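Local coordinates for glycerate dehydrogenase/glyoxylate reductase (Thermus thermophilus, PDB 2CUK), which probably reduces glyoxylate and hydroxypyruvate with NAD(P)H, as a member of the D-isomer specific 2-hydroxyacid dehydrogenase family, at residues D53-D56 against A57-D61; E188-L191 against K192-V196; V292-E295 against N296-V300. All coordinates share one frame; numbering follows the deposited sequence.

Contact 1 (D53-D56 against A57-D61); sequences DRID and AEVMD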
ATOM      1  N   ASP A  53     -25.764  14.265   0.845  1.00 30.06           N
ATOM      2  CA  ASP A  53     -27.138  14.765   0.887  1.00 30.37           C
ATOM      3  C   ASP A  53     -27.433  15.463   2.209  1.00 32.60           C
ATOM      4  O   ASP A  53     -27.309  14.862   3.277  1.00 33.37           O
ATOM      5  CB  ASP A  53     -28.131  13.614   0.711  1.00 27.90           C
ATOM      6  CG  ASP A  53     -27.844  12.770  -0.516  1.00 27.95           C
ATOM      7  OD1 ASP A  53     -27.945  13.294  -1.646  1.00 24.99           O
ATOM      8  OD2 ASP A  53     -27.517  11.575  -0.342  1.00 27.02           O
ATOM      9  N   ARG A  54     -27.831  16.729   2.135  1.00 33.67           N
ATOM     10  CA  ARG A  54     -28.169  17.509   3.304  1.00 36.04           C
ATOM     11  C   ARG A  54     -29.593  17.203   3.725  1.00 35.45           C
ATOM     12  O   ARG A  54     -30.558  17.641   3.113  1.00 36.05           O
ATOM     13  CB  ARG A  54     -28.038  18.990   2.943  1.00 37.52           C
ATOM     14  CG  ARG A  54     -28.071  19.892   4.177  1.00 42.43           C
ATOM     15  CD  ARG A  54     -27.335  19.267   5.368  1.00 46.87           C
ATOM     16  NE  ARG A  54     -26.340  20.199   5.906  1.00 50.89           N
ATOM     17  CZ  ARG A  54     -25.044  19.863   5.773  1.00 52.32           C
ATOM     18  NH1 ARG A  54     -24.710  18.736   5.169  1.00 53.18           N
ATOM     19  NH2 ARG A  54     -24.098  20.671   6.259  1.00 53.84           N
ATOM     20  N   ILE A  55     -29.774  16.428   4.789  1.00 35.55           N
ATOM     21  CA  ILE A  55     -31.109  16.079   5.256  1.00 34.97           C
ATOM     22  C   ILE A  55     -31.498  16.982   6.424  1.00 35.42           C
ATOM     23  O   ILE A  55     -31.313  16.627   7.591  1.00 34.33           O
ATOM     24  CB  ILE A  55     -31.167  14.600   5.698  1.00 35.27           C
ATOM     25  CG1 ILE A  55     -30.600  13.703   4.590  1.00 34.87           C
ATOM     26  CG2 ILE A  55     -32.600  14.200   6.004  1.00 35.65           C
ATOM     27  CD1 ILE A  55     -31.307  13.839   3.245  1.00 32.28           C
ATOM     28  N   ASP A  56     -32.031  18.157   6.097  1.00 35.40           N
ATOM     29  CA  ASP A  56     -32.442  19.131   7.104  1.00 35.21           C
ATOM     30  C   ASP A  56     -33.948  19.117   7.355  1.00 34.47           C
ATOM     31  O   ASP A  56     -34.670  18.272   6.827  1.00 33.35           O
ATOM     32  CB  ASP A  56     -32.009  20.539   6.681  1.00 36.39           C
ATOM     33  CG  ASP A  56     -32.440  20.884   5.267  1.00 37.69           C
ATOM     34  OD1 ASP A  56     -33.478  20.360   4.811  1.00 38.38           O
ATOM     35  OD2 ASP A  56     -31.742  21.689   4.616  1.00 40.38           O
ATOM     36  N   ALA A  57     -34.413  20.068   8.163  1.00 34.59           N
ATOM     37  CA  ALA A  57     -35.830  20.172   8.495  1.00 33.62           C
ATOM     38  C   ALA A  57     -36.702  20.321   7.251  1.00 33.56           C
ATOM     39  O   ALA A  57     -37.767  19.708   7.153  1.00 32.89           O
ATOM     40  CB  ALA A  57     -36.060  21.350   9.436  1.00 34.00           C
ATOM     41  N   GLU A  58     -36.252  21.132   6.298  1.00 34.76           N
ATOM     42  CA  GLU A  58     -37.015  21.348   5.072  1.00 34.70           C
ATOM     43  C   GLU A  58     -37.311  20.023   4.376  1.00 34.76           C
ATOM     44  O   GLU A  58     -38.455  19.745   4.021  1.00 35.19           O
ATOM     45  CB  GLU A  58     -36.252  22.264   4.112  1.00 35.59           C
ATOM     46  CG  GLU A  58     -37.107  22.775   2.961  1.00 39.22           C
ATOM     47  CD  GLU A  58     -36.316  23.572   1.942  1.00 40.93           C
ATOM     48  OE1 GLU A  58     -35.338  24.247   2.334  1.00 41.95           O
ATOM     49  OE2 GLU A  58     -36.680  23.532   0.748  1.00 42.15           O
ATOM     50  N   VAL A  59     -36.276  19.212   4.179  1.00 33.79           N
ATOM     51  CA  VAL A  59     -36.439  17.918   3.524  1.00 34.62           C
ATOM     52  C   VAL A  59     -37.427  17.054   4.300  1.00 34.82           C
ATOM     53  O   VAL A  59     -38.272  16.374   3.714  1.00 33.30           O
ATOM     54  CB  VAL A  59     -35.092  17.159   3.431  1.00 33.95           C
ATOM     55  CG1 VAL A  59     -35.295  15.821   2.731  1.00 34.27           C
ATOM     56  CG2 VAL A  59     -34.071  18.000   2.682  1.00 35.03           C
ATOM     57  N   MET A  60     -37.310  17.083   5.624  1.00 35.90           N
ATOM     58  CA  MET A  60     -38.189  16.305   6.485  1.00 37.78           C
ATOM     59  C   MET A  60     -39.642  16.758   6.371  1.00 38.83           C
ATOM     60  O   MET A  60     -40.547  15.930   6.249  1.00 37.59           O
ATOM     61  CB  MET A  60     -37.710  16.394   7.937  1.00 37.58           C
ATOM     62  CG  MET A  60     -36.454  15.578   8.205  1.00 36.55           C
ATOM     63  SD  MET A  60     -35.831  15.736   9.884  1.00 38.52           S
ATOM     64  CE  MET A  60     -34.096  16.070   9.578  1.00 39.44           C
ATOM     65  N   ASP A  61     -39.866  18.068   6.407  1.00 40.03           N
ATOM     66  CA  ASP A  61     -41.224  18.596   6.288  1.00 43.04           C
ATOM     67  C   ASP A  61     -41.784  18.262   4.909  1.00 43.32           C
ATOM     68  O   ASP A  61     -42.954  17.911   4.772  1.00 44.01           O
ATOM     69  CB  ASP A  61     -41.237  20.114   6.492  1.00 42.46           C
ATOM     70  CG  ASP A  61     -40.821  20.514   7.891  1.00 44.92           C
ATOM     71  OD1 ASP A  61     -41.346  19.923   8.861  1.00 44.14           O
ATOM     72  OD2 ASP A  61     -39.975  21.425   8.020  1.00 46.02           O
TER
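Asp56 holds CG between its backbone N and carbonyl carbon, chi1 51°, and this turns the carboxylate back over the first turn of the helix that begins at Ala57. Val59 carries CG2 beside its own N, so this methyl group meets the same carboxylate oxygen as the N-H. The result is a helix N-cap. Val59 N donates to Asp56 OD1 over 3.1 Å, nearly straight at 168°, and meets the oxygen almost in line with its C-O bond. Val59 CG2 packs on Asp56 OD1 at 3.2 Å and also reaches Arg54 O. A helical backbone bond runs from Met60 N to Asp56 O, 3.1 Å, in the carbonyl plane. The other carboxylate oxygen, Asp56 OD2, forms a salt bridge with Lys34, so both oxygens are engaged. With an alanine in place of Asp56, Val59 N would probably lose its cap and Lys34 its carboxylate mate. Beyond the cap, Ile55 and Met60 form a buried apolar side. Ile55 also rests on Leu37 of helix 34-41, and Met60 lies on Ala83 and Ala84 of helix 81-85. The turn thus joins the loop after strand 46-48 to a helix packed beside the parallel five-stranded sheet. The CE methyl of Met60 lies 3.5 Å from Ile55 O and 4.3 Å from Ile55 CG2.

Contact 2 (E188-L191 against K192-V196); sequences EELL and KEADV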
ATOM      1  N   GLU A 188       0.882  17.477  22.216  1.00 24.57           N
ATOM      2  CA  GLU A 188       2.187  18.115  22.094  1.00 25.41           C
ATOM      3  C   GLU A 188       3.345  17.114  22.060  1.00 25.32           C
ATOM      4  O   GLU A 188       4.193  17.177  21.171  1.00 23.56           O
ATOM      5  CB  GLU A 188       2.389  19.105  23.248  1.00 28.46           C
ATOM      6  CG  GLU A 188       1.364  20.245  23.302  1.00 33.52           C
ATOM      7  CD  GLU A 188      -0.076  19.772  23.493  1.00 35.87           C
ATOM      8  OE1 GLU A 188      -0.328  18.930  24.384  1.00 34.60           O
ATOM      9  OE2 GLU A 188      -0.965  20.258  22.755  1.00 38.68           O
ATOM     10  N   GLU A 189       3.395  16.193  23.022  1.00 23.99           N
ATOM     11  CA  GLU A 189       4.464  15.194  23.010  1.00 23.25           C
ATOM     12  C   GLU A 189       4.356  14.222  21.822  1.00 21.80           C
ATOM     13  O   GLU A 189       5.346  13.767  21.267  1.00 21.58           O
ATOM     14  CB  GLU A 189       4.466  14.423  24.337  1.00 25.90           C
ATOM     15  CG  GLU A 189       5.485  13.278  24.339  1.00 30.38           C
ATOM     16  CD  GLU A 189       5.805  12.854  25.757  1.00 33.62           C
ATOM     17  OE1 GLU A 189       4.883  12.726  26.555  1.00 36.48           O
ATOM     18  OE2 GLU A 189       6.971  12.558  26.028  1.00 36.10           O
ATOM     19  N   LEU A 190       3.109  13.873  21.450  1.00 19.29           N
ATOM     20  CA  LEU A 190       2.995  12.968  20.309  1.00 19.79           C
ATOM     21  C   LEU A 190       3.592  13.573  19.034  1.00 16.93           C
ATOM     22  O   LEU A 190       4.327  12.930  18.295  1.00 17.23           O
ATOM     23  CB  LEU A 190       1.513  12.657  20.093  1.00 19.74           C
ATOM     24  CG  LEU A 190       1.254  11.935  18.769  1.00 23.26           C
ATOM     25  CD1 LEU A 190       0.581  10.575  18.969  1.00 27.10           C
ATOM     26  CD2 LEU A 190       0.346  12.728  17.829  1.00 22.74           C
ATOM     27  N   LEU A 191       3.231  14.844  18.763  1.00 19.03           N
ATOM     28  CA  LEU A 191       3.750  15.499  17.567  1.00 21.57           C
ATOM     29  C   LEU A 191       5.272  15.571  17.603  1.00 22.49           C
ATOM     30  O   LEU A 191       5.950  15.553  16.584  1.00 21.96           O
ATOM     31  CB  LEU A 191       3.176  16.920  17.502  1.00 20.42           C
ATOM     32  CG  LEU A 191       1.651  16.951  17.400  1.00 19.68           C
ATOM     33  CD1 LEU A 191       1.109  18.380  17.331  1.00 19.95           C
ATOM     34  CD2 LEU A 191       1.131  16.238  16.152  1.00 20.40           C
ATOM     35  N   LYS A 192       5.825  15.659  18.804  1.00 25.26           N
ATOM     36  CA  LYS A 192       7.262  15.775  18.986  1.00 26.34           C
ATOM     37  C   LYS A 192       8.027  14.472  18.779  1.00 26.11           C
ATOM     38  O   LYS A 192       9.111  14.473  18.200  1.00 26.47           O
ATOM     39  CB  LYS A 192       7.546  16.315  20.391  1.00 28.33           C
ATOM     40  CG  LYS A 192       9.011  16.348  20.787  1.00 33.13           C
ATOM     41  CD  LYS A 192       9.163  16.825  22.228  1.00 35.95           C
ATOM     42  CE  LYS A 192      10.614  16.837  22.663  1.00 37.31           C
ATOM     43  NZ  LYS A 192      11.436  17.740  21.812  1.00 39.76           N
ATOM     44  N   GLU A 193       7.456  13.364  19.239  1.00 25.52           N
ATOM     45  CA  GLU A 193       8.121  12.067  19.148  1.00 27.90           C
ATOM     46  C   GLU A 193       7.742  11.168  17.965  1.00 26.21           C
ATOM     47  O   GLU A 193       8.486  10.251  17.620  1.00 27.07           O
ATOM     48  CB  GLU A 193       7.890  11.296  20.455  1.00 31.77           C
ATOM     49  CG  GLU A 193       8.458   9.879  20.462  1.00 39.33           C
ATOM     50  CD  GLU A 193       8.113   9.110  21.726  1.00 43.26           C
ATOM     51  OE1 GLU A 193       8.630   9.467  22.806  1.00 46.12           O
ATOM     52  OE2 GLU A 193       7.318   8.149  21.641  1.00 45.28           O
ATOM     53  N   ALA A 194       6.601  11.432  17.341  1.00 24.32           N
ATOM     54  CA  ALA A 194       6.127  10.602  16.234  1.00 21.37           C
ATOM     55  C   ALA A 194       6.830  10.781  14.889  1.00 21.13           C
ATOM     56  O   ALA A 194       7.122  11.897  14.465  1.00 20.59           O
ATOM     57  CB  ALA A 194       4.634  10.806  16.055  1.00 21.27           C
ATOM     58  N   ASP A 195       7.082   9.658  14.221  1.00 18.73           N
ATOM     59  CA  ASP A 195       7.713   9.660  12.906  1.00 18.44           C
ATOM     60  C   ASP A 195       6.592   9.745  11.877  1.00 18.89           C
ATOM     61  O   ASP A 195       6.764  10.287  10.788  1.00 15.90           O
ATOM     62  CB  ASP A 195       8.519   8.379  12.712  1.00 19.15           C
ATOM     63  CG  ASP A 195       9.722   8.313  13.628  1.00 21.75           C
ATOM     64  OD1 ASP A 195      10.647   9.125  13.438  1.00 22.22           O
ATOM     65  OD2 ASP A 195       9.738   7.461  14.540  1.00 21.62           O
ATOM     66  N   VAL A 196       5.438   9.195  12.245  1.00 16.56           N
ATOM     67  CA  VAL A 196       4.253   9.223  11.399  1.00 15.75           C
ATOM     68  C   VAL A 196       3.066   9.609  12.277  1.00 15.47           C
ATOM     69  O   VAL A 196       2.847   9.005  13.322  1.00 17.66           O
ATOM     70  CB  VAL A 196       3.943   7.837  10.781  1.00 14.46           C
ATOM     71  CG1 VAL A 196       2.676   7.922   9.934  1.00 11.46           C
ATOM     72  CG2 VAL A 196       5.120   7.358   9.937  1.00 16.59           C
TER
HETATM   73  O   HOH W   1       5.998  14.362  14.242  1.00 15.54           O
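Lys192 meets the carbonyls of Glu188 and Glu189, and Ala194 meets that of Leu190, where helix 187-193 ends. This is a helix C-terminus in the Rossmann-type NAD-binding domain, and the chain then enters strand 196-199 of the parallel six-stranded sheet. Lys192 is the residue most covered in the contact, and near its root. Its CB lies 3.5 Å from both Glu188 O and Glu189 O. With CG anti to the backbone N (chi1 174°), the chain runs away from the preceding turn and bends at its last torsion. Glu189 contributes chiefly its carbonyl. Glu193 N donates to Glu189 O over 3.0 Å, nearly along the C=O axis, while Lys192 N reaches the same oxygen only weakly. The straighter bond of Lys192 N goes to Glu188 O. The carboxylates of Glu189 and Glu193 lie on the same side of the helix, and Glu189 OE2 and Glu193 OE1 are 4.8 Å apart. Their like charges probably disfavour a closer approach. Leu190 faces the sheet and packs on Val150 and Val171. Ala194 N donates to Leu190 O over 2.9 Å, although Ala194 has already left helical backbone angles. The methyl of Ala194 closes on the same carbonyl, with CB 3.1 Å from Leu190 O. Leu191 turns its side chain to Met219. Past the helix end, Asp195 is tied to Lys220 by a salt bridge. One water bridges the exit by donating to Leu191 O at 2.6 Å and to Ala194 O at 2.7 Å.

Contact 3 (V292-E295 against N296-V300); sequences VAVE and NLLAV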
ATOM      1  N   VAL A 292     -26.785  -3.304   6.065  1.00 23.80           N
ATOM      2  CA  VAL A 292     -27.052  -2.728   7.377  1.00 23.97           C
ATOM      3  C   VAL A 292     -28.073  -1.596   7.307  1.00 25.08           C
ATOM      4  O   VAL A 292     -28.953  -1.493   8.165  1.00 24.19           O
ATOM      5  CB  VAL A 292     -25.743  -2.227   8.035  1.00 24.03           C
ATOM      6  CG1 VAL A 292     -26.044  -1.532   9.353  1.00 23.74           C
ATOM      7  CG2 VAL A 292     -24.807  -3.411   8.277  1.00 24.29           C
ATOM      8  N   ALA A 293     -27.963  -0.741   6.294  1.00 24.36           N
ATOM      9  CA  ALA A 293     -28.915   0.354   6.145  1.00 24.48           C
ATOM     10  C   ALA A 293     -30.301  -0.239   5.866  1.00 24.97           C
ATOM     11  O   ALA A 293     -31.302   0.198   6.431  1.00 24.68           O
ATOM     12  CB  ALA A 293     -28.494   1.269   5.003  1.00 23.38           C
ATOM     13  N   VAL A 294     -30.348  -1.242   4.997  1.00 24.38           N
ATOM     14  CA  VAL A 294     -31.607  -1.897   4.658  1.00 26.12           C
ATOM     15  C   VAL A 294     -32.238  -2.532   5.896  1.00 27.24           C
ATOM     16  O   VAL A 294     -33.443  -2.403   6.122  1.00 27.59           O
ATOM     17  CB  VAL A 294     -31.388  -2.973   3.569  1.00 25.84           C
ATOM     18  CG1 VAL A 294     -32.586  -3.918   3.495  1.00 24.83           C
ATOM     19  CG2 VAL A 294     -31.174  -2.296   2.230  1.00 26.56           C
ATOM     20  N   GLU A 295     -31.425  -3.214   6.697  1.00 27.97           N
ATOM     21  CA  GLU A 295     -31.916  -3.855   7.914  1.00 30.34           C
ATOM     22  C   GLU A 295     -32.566  -2.819   8.830  1.00 30.21           C
ATOM     23  O   GLU A 295     -33.708  -2.987   9.265  1.00 29.93           O
ATOM     24  CB  GLU A 295     -30.767  -4.540   8.656  1.00 31.41           C
ATOM     25  CG  GLU A 295     -31.187  -5.246   9.936  1.00 37.95           C
ATOM     26  CD  GLU A 295     -32.185  -6.368   9.690  1.00 41.45           C
ATOM     27  OE1 GLU A 295     -31.846  -7.307   8.937  1.00 45.26           O
ATOM     28  OE2 GLU A 295     -33.305  -6.314  10.247  1.00 42.19           O
ATOM     29  N   ASN A 296     -31.830  -1.750   9.121  1.00 28.95           N
ATOM     30  CA  ASN A 296     -32.338  -0.685   9.976  1.00 29.55           C
ATOM     31  C   ASN A 296     -33.653  -0.107   9.448  1.00 29.78           C
ATOM     32  O   ASN A 296     -34.609   0.063  10.204  1.00 30.83           O
ATOM     33  CB  ASN A 296     -31.293   0.432  10.106  1.00 28.88           C
ATOM     34  CG  ASN A 296     -30.231   0.122  11.150  1.00 29.47           C
ATOM     35  OD1 ASN A 296     -30.473   0.234  12.355  1.00 28.82           O
ATOM     36  ND2 ASN A 296     -29.050  -0.283  10.692  1.00 29.89           N
ATOM     37  N   LEU A 297     -33.703   0.189   8.152  1.00 29.07           N
ATOM     38  CA  LEU A 297     -34.910   0.752   7.560  1.00 31.01           C
ATOM     39  C   LEU A 297     -36.099  -0.201   7.686  1.00 31.94           C
ATOM     40  O   LEU A 297     -37.170   0.203   8.133  1.00 33.26           O
ATOM     41  CB  LEU A 297     -34.670   1.118   6.090  1.00 29.83           C
ATOM     42  CG  LEU A 297     -35.825   1.797   5.341  1.00 29.88           C
ATOM     43  CD1 LEU A 297     -35.276   2.695   4.248  1.00 30.94           C
ATOM     44  CD2 LEU A 297     -36.762   0.750   4.760  1.00 30.57           C
ATOM     45  N   LEU A 298     -35.915  -1.460   7.297  1.00 32.22           N
ATOM     46  CA  LEU A 298     -36.998  -2.435   7.396  1.00 33.00           C
ATOM     47  C   LEU A 298     -37.456  -2.583   8.841  1.00 32.91           C
ATOM     48  O   LEU A 298     -38.652  -2.677   9.114  1.00 32.26           O
ATOM     49  CB  LEU A 298     -36.558  -3.801   6.858  1.00 34.60           C
ATOM     50  CG  LEU A 298     -36.624  -3.993   5.340  1.00 36.98           C
ATOM     51  CD1 LEU A 298     -36.082  -5.364   4.967  1.00 36.97           C
ATOM     52  CD2 LEU A 298     -38.063  -3.850   4.873  1.00 37.78           C
ATOM     53  N   ALA A 299     -36.499  -2.606   9.762  1.00 33.35           N
ATOM     54  CA  ALA A 299     -36.810  -2.743  11.181  1.00 33.48           C
ATOM     55  C   ALA A 299     -37.826  -1.691  11.621  1.00 33.53           C
ATOM     56  O   ALA A 299     -38.849  -2.019  12.221  1.00 33.32           O
ATOM     57  CB  ALA A 299     -35.541  -2.618  12.011  1.00 33.38           C
ATOM     58  N   VAL A 300     -37.541  -0.428  11.316  1.00 32.43           N
ATOM     59  CA  VAL A 300     -38.435   0.659  11.695  1.00 31.97           C
ATOM     60  C   VAL A 300     -39.792   0.551  11.003  1.00 32.65           C
ATOM     61  O   VAL A 300     -40.824   0.813  11.616  1.00 32.49           O
ATOM     62  CB  VAL A 300     -37.817   2.038  11.373  1.00 30.74           C
ATOM     63  CG1 VAL A 300     -38.793   3.148  11.743  1.00 31.34           C
ATOM     64  CG2 VAL A 300     -36.518   2.215  12.136  1.00 30.48           C
TER
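Helix 283-301 is the long C-terminal helix, and Val292 and Asn296 meet one turn apart on it. Val292 O accepts two bonds from the same residue. Asn296 N reaches Val292 O over 3.0 Å at 174°, the regular helical bond. Asn296 ND2 reaches Val292 O over 2.8 Å at 146°, from above the carbonyl plane, on the face opposite the backbone donor. The Asn296 chi1 of -82° sets CG beside the backbone N, and the amide folds back along the helix to that carbonyl. Val292 and Asn296 lie side by side, with Val292 CG1 3.5 Å from Asn296 ND2. Asn296 OD1 accepts from Asn308 N near the C-terminus, so both ends of this buried amide are used and its rotation is fixed. Pro306 and Pro307 lie against it. On another side of the helix, Val294 and Leu298 point the same way, and Val294 CG1 and Leu298 CD1 touch, 4.1 Å apart. Both residues rest on Leu17 of helix 15-19. Leu297 packs on Val68 and Ala70 of the five-stranded sheet. The carboxylate of Glu295 is drawn outside this turn to a salt bridge with Arg16. Leu298 N to Val294 O and Ala299 N to Glu295 O, each 2.9 Å, continue the backbone ladder. This is a regular alpha-helix packed on a parallel sheet, as in the alpha/beta folds of this dehydrogenase family.

Contacts 1 and 3 belong to the same part of the fold, with centres about 20 Å apart. Contact 1 packs on helices 34-41 and 81-85, contact 3 on helix 15-19 and strands 68-70 and 90-92. Contact 2 belongs to the six-stranded NAD-binding sheet, and its centre lies about 42 Å from the centre of each of the others, across the centre of the chain. Contact 3 is buried; contacts 1 and 2 are partly buried. Their chemistry follows their place on a helix. Contact 1 begins one, with a carboxylate capping a backbone N-H. Contact 2 ends one, with a water between two late carbonyls. Contact 3 is mid-helix, where an amide adds a second bond to one carbonyl. None of them touches the other subunit.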